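Local coordinates for protein salmonella typhimurium DB7155 bacteriophage DET7 tailspike (Bacteriophage, PDB 2V5I) that probably recognises and cleaves the O-antigen of Salmonella lipopolysaccharide as the receptor-binding, trimeric beta-helix tailspike of the phage, at residues A[163-169]-A[184-189]; A[239-243]-A[273-277]. All coordinates share one frame; numbering follows the deposited sequence.

Both contacts lie between successive coils of the parallel beta-helix, on the same side of the chain's centre, with their centres about 16 Å apart. Interaction 1 comes first along the chain and is complete before interaction 2 begins. It pairs the turn and strand 167-169 with the coil that starts strand 187-196; strand 216-218 follows in the stack, and interaction 2 then joins the approach to strand 244-246 with strand 276-278. The two meet directly where His185 NE2 packs 3.9 Å from Asn242 ND2. Each also reaches the second subunit, so the same side of the helix both joins successive coils and faces a neighbour in the trimer.

Interaction 1. Residues A[163-169]-A[184-189]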
# COMPACT_ATOMS: atom_id res chain seq x y z
N ALA A 163 -2.95 33.02 13.41
CA ALA A 163 -1.67 32.54 13.93
C ALA A 163 -0.87 31.85 12.81
O ALA A 163 -1.42 31.44 11.79
CB ALA A 163 -1.89 31.60 15.08
N SER A 164 0.42 31.71 13.05
CA SER A 164 1.31 31.01 12.13
C SER A 164 2.15 30.04 12.94
O SER A 164 2.66 30.41 14.01
CB SER A 164 2.19 32.04 11.42
OG SER A 164 3.21 31.40 10.73
N ARG A 165 2.33 28.81 12.45
CA ARG A 165 3.23 27.81 13.07
C ARG A 165 2.88 27.54 14.53
O ARG A 165 3.75 27.58 15.42
CB ARG A 165 4.71 28.27 12.97
CG ARG A 165 5.16 28.67 11.59
CD ARG A 165 6.08 27.69 10.90
NE ARG A 165 6.49 28.25 9.60
CZ ARG A 165 6.86 27.56 8.51
NH1 ARG A 165 6.90 26.24 8.51
NH2 ARG A 165 7.18 28.21 7.40
N VAL A 166 1.60 27.39 14.80
CA VAL A 166 1.14 26.98 16.11
C VAL A 166 0.79 25.52 15.99
O VAL A 166 0.14 25.11 15.02
CB VAL A 166 -0.03 27.80 16.61
CG1 VAL A 166 -0.70 27.19 17.89
CG2 VAL A 166 0.38 29.23 16.81
N GLU A 167 1.24 24.73 16.97
CA GLU A 167 0.95 23.27 17.02
C GLU A 167 0.13 22.94 18.25
O GLU A 167 0.47 23.40 19.34
CB GLU A 167 2.23 22.49 17.13
CG GLU A 167 2.97 22.40 15.83
CD GLU A 167 3.91 21.19 15.76
OE1 GLU A 167 4.07 20.48 16.79
OE2 GLU A 167 4.51 20.95 14.69
N ILE A 168 -0.88 22.11 18.07
CA ILE A 168 -1.65 21.52 19.18
C ILE A 168 -1.29 20.04 19.18
O ILE A 168 -1.29 19.42 18.11
CB ILE A 168 -3.18 21.67 18.93
CG1 ILE A 168 -3.58 23.13 19.06
CG2 ILE A 168 -3.93 20.81 19.93
CD1 ILE A 168 -5.05 23.39 18.85
N ARG A 169 -0.86 19.51 20.32
CA ARG A 169 -0.44 18.13 20.42
C ARG A 169 -1.29 17.37 21.42
O ARG A 169 -1.58 17.89 22.51
CB ARG A 169 1.03 18.07 20.87
CG ARG A 169 2.01 18.75 19.88
CD ARG A 169 3.44 18.72 20.38
NE ARG A 169 4.30 19.51 19.49
CZ ARG A 169 5.49 20.01 19.81
NH1 ARG A 169 6.01 19.81 21.02
NH2 ARG A 169 6.16 20.72 18.92
N HIS A 184 -2.02 29.79 9.22
CA HIS A 184 -1.11 29.19 8.24
C HIS A 184 0.01 28.40 8.93
O HIS A 184 0.45 28.78 10.01
CB HIS A 184 -0.48 30.25 7.35
CG HIS A 184 -1.45 31.02 6.54
ND1 HIS A 184 -2.08 32.15 7.02
CD2 HIS A 184 -1.91 30.83 5.27
CE1 HIS A 184 -2.91 32.61 6.09
NE2 HIS A 184 -2.81 31.84 5.02
N HIS A 185 0.43 27.28 8.34
CA HIS A 185 1.45 26.43 8.93
C HIS A 185 1.14 25.94 10.34
O HIS A 185 2.08 25.75 11.12
CB HIS A 185 2.79 27.17 8.88
CG HIS A 185 3.26 27.36 7.48
ND1 HIS A 185 3.19 28.57 6.83
CD2 HIS A 185 3.71 26.46 6.57
CE1 HIS A 185 3.62 28.41 5.59
NE2 HIS A 185 3.94 27.15 5.41
N CYS A 186 -0.14 25.71 10.61
CA CYS A 186 -0.60 25.22 11.91
C CYS A 186 -0.89 23.72 11.82
O CYS A 186 -1.29 23.23 10.79
CB CYS A 186 -1.81 26.00 12.46
SG CYS A 186 -1.35 27.74 12.87
N LYS A 187 -0.65 23.01 12.91
CA LYS A 187 -0.84 21.56 12.89
C LYS A 187 -1.54 21.06 14.13
O LYS A 187 -1.28 21.58 15.22
CB LYS A 187 0.51 20.89 12.75
CG LYS A 187 1.29 21.24 11.46
CD LYS A 187 2.67 20.61 11.43
CE LYS A 187 3.65 21.38 10.48
NZ LYS A 187 3.95 22.89 10.76
N VAL A 188 -2.35 20.00 13.96
CA VAL A 188 -3.00 19.34 15.06
C VAL A 188 -2.48 17.91 15.01
O VAL A 188 -2.76 17.18 14.08
CB VAL A 188 -4.54 19.40 14.97
CG1 VAL A 188 -5.17 18.64 16.14
CG2 VAL A 188 -4.98 20.88 14.97
N ILE A 189 -1.66 17.54 16.01
CA ILE A 189 -0.90 16.33 15.99
C ILE A 189 -1.36 15.34 17.08
O ILE A 189 -1.62 15.74 18.25
CB ILE A 189 0.62 16.65 16.24
CG1 ILE A 189 1.17 17.54 15.11
CG2 ILE A 189 1.42 15.38 16.40
CD1 ILE A 189 2.38 18.33 15.56
O HOH W 1 -1.54 33.36 9.65
O HOH W 2 2.62 31.80 7.86
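Arg165 and His185 run side by side in the same direction, guanidinium flat on imidazole, with centres 3.9 Å apart and planes 10° from parallel. Arg165 CZ lies 3.7 Å from His185 CG, while NH2 reaches over the middle of the ring. A bend at chi2 (-107°) of Arg165 turns the chain so that CG and CD pass over His185 CB before the guanidinium settles. At the edge of the ring, a water bound to Ser164 OG makes a weak bond to ND1. One step on, Cys186 SG accepts from Val166 N at 3.5 Å and 160°, where a carbonyl would be expected in a regular parallel pairing. That pairing then runs regularly: Ile168 N donates to Lys187 O (2.9 Å), and Ile189 N to Ile168 O (2.8 Å). Glu167 slants across Lys187, its OE2 4.4 Å from NZ, while its OE1 takes both NE (2.9 Å) and NH2 of Arg169, which grips it side-on. Arg165 and Lys187 each form a salt bridge with Asp192 of the second subunit. The chemistry therefore suggests that this acid offsets two nearby positive charges, while the stack holds the guanidinium flat for its bond across the subunit interface.

Interaction 2. Residues A[239-243]-A[273-277]; sequences ESHNG and YNLQF
His241 lies across the backbone of Asn274. Its CB starts 3.7 Å from Asn274 O, which also receives a CA-H...O contact from His241 CA. With CG opposite the carbonyl carbon and beside the backbone N (chi1 -70°), the ring is carried across Asn274: CG stays near that oxygen, and CD2 moves over the peptide, 3.6 Å from Asn274 CA. On the other flank His241 ND1 turns back to its own segment and donates to Glu239 O at 3.0 Å; the oxygen lies close to the ring plane, although the donor stands well above the plane of that carbonyl. One ring face covers Asn274 CB, 4.1 Å from the ring centroid and 14° off its normal, a CH-pi contact. The Asn274 amide, whose ND2 bonds Asn236 OD1, stands steeply to the ring, with planes 77° apart. His241 NE2 comes 3.4 Å from Asn274 OD1 at too poor an angle for a hydrogen bond, and bonds Asn321 O instead; the bonds of ND1 and NE2 together restrict the ring's rotation. Two carbonyl partners are consistent with a doubly protonated ring, though the coordinates do not settle it. At the main chain of the same histidine, Gln276 NE2 donates to His241 O (3.0 Å), while OE1 of that amide accepts from Arg278 NE. Gln276 N meets Gly243 O at 2.8 Å, almost straight, and Leu275 CD2 packs 3.8 Å from Gly243 C. The contact leads into the parallel pairing of strands 244-246 and 276-278: Asn242 bonds Gly214 of the preceding coil, Leu275 bonds Leu323 of strand 323-330, and Arg221 of the second subunit packs on Asn242 and Gln276.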
# COMPACT_ATOMS: atom_id res chain seq x y z
N GLU A 239 1.74 23.96 -5.40
CA GLU A 239 2.32 22.86 -6.11
C GLU A 239 3.05 21.91 -5.16
O GLU A 239 3.11 20.69 -5.42
CB GLU A 239 3.26 23.34 -7.21
CG GLU A 239 2.51 23.77 -8.47
CD GLU A 239 2.39 25.25 -8.59
OE1 GLU A 239 2.81 25.97 -7.65
OE2 GLU A 239 1.86 25.69 -9.65
N SER A 240 3.47 22.40 -4.00
CA SER A 240 4.16 21.51 -3.03
C SER A 240 3.22 20.55 -2.28
O SER A 240 3.67 19.68 -1.54
CB SER A 240 4.94 22.33 -2.01
OG SER A 240 4.04 23.05 -1.18
N HIS A 241 1.91 20.72 -2.44
CA HIS A 241 0.89 19.96 -1.66
C HIS A 241 1.14 20.05 -0.16
O HIS A 241 1.10 19.04 0.56
CB HIS A 241 0.79 18.52 -2.18
CG HIS A 241 0.16 18.45 -3.54
ND1 HIS A 241 0.81 18.91 -4.67
CD2 HIS A 241 -1.06 18.05 -3.93
CE1 HIS A 241 -0.00 18.81 -5.71
NE2 HIS A 241 -1.14 18.26 -5.29
N ASN A 242 1.37 21.28 0.31
CA ASN A 242 1.72 21.52 1.71
C ASN A 242 0.48 21.79 2.55
O ASN A 242 0.11 22.91 2.77
CB ASN A 242 2.69 22.69 1.80
CG ASN A 242 3.37 22.83 3.15
OD1 ASN A 242 3.28 21.98 4.06
ND2 ASN A 242 4.09 23.92 3.27
N GLY A 243 -0.22 20.75 2.90
CA GLY A 243 -1.43 20.83 3.74
C GLY A 243 -2.19 19.52 3.66
O GLY A 243 -1.98 18.74 2.75
N TYR A 273 -7.60 23.21 -2.75
CA TYR A 273 -6.76 22.70 -3.83
C TYR A 273 -5.46 22.12 -3.24
O TYR A 273 -4.98 22.66 -2.26
CB TYR A 273 -6.37 23.83 -4.76
CG TYR A 273 -7.51 24.42 -5.60
CD1 TYR A 273 -8.31 25.40 -5.09
CD2 TYR A 273 -7.70 23.97 -6.88
CE1 TYR A 273 -9.37 25.96 -5.88
CE2 TYR A 273 -8.72 24.48 -7.66
CZ TYR A 273 -9.52 25.50 -7.14
OH TYR A 273 -10.54 25.98 -7.93
N ASN A 274 -4.94 21.05 -3.86
CA ASN A 274 -3.55 20.64 -3.62
C ASN A 274 -3.30 20.27 -2.17
O ASN A 274 -2.24 20.60 -1.61
CB ASN A 274 -2.60 21.79 -4.02
CG ASN A 274 -2.60 22.07 -5.52
OD1 ASN A 274 -2.41 21.17 -6.38
ND2 ASN A 274 -2.74 23.38 -5.86
N LEU A 275 -4.21 19.50 -1.59
CA LEU A 275 -4.06 19.02 -0.20
C LEU A 275 -3.73 17.53 -0.24
O LEU A 275 -4.05 16.85 -1.23
CB LEU A 275 -5.37 19.23 0.63
CG LEU A 275 -5.72 20.74 0.82
CD1 LEU A 275 -7.01 20.73 1.65
CD2 LEU A 275 -4.62 21.50 1.51
N GLN A 276 -3.05 17.04 0.79
CA GLN A 276 -2.84 15.60 0.97
C GLN A 276 -3.92 14.91 1.75
O GLN A 276 -4.42 15.45 2.75
CB GLN A 276 -1.53 15.41 1.75
CG GLN A 276 -0.30 15.92 1.03
CD GLN A 276 0.92 15.66 1.86
OE1 GLN A 276 1.22 14.48 2.09
NE2 GLN A 276 1.58 16.71 2.36
N PHE A 277 -4.25 13.68 1.35
CA PHE A 277 -5.12 12.79 2.12
C PHE A 277 -4.44 11.43 2.04
O PHE A 277 -4.55 10.75 0.99
CB PHE A 277 -6.55 12.78 1.59
CG PHE A 277 -7.21 14.10 1.75
CD1 PHE A 277 -7.83 14.41 2.94
CD2 PHE A 277 -7.19 15.05 0.72
CE1 PHE A 277 -8.39 15.70 3.10
CE2 PHE A 277 -7.72 16.30 0.92
CZ PHE A 277 -8.30 16.62 2.12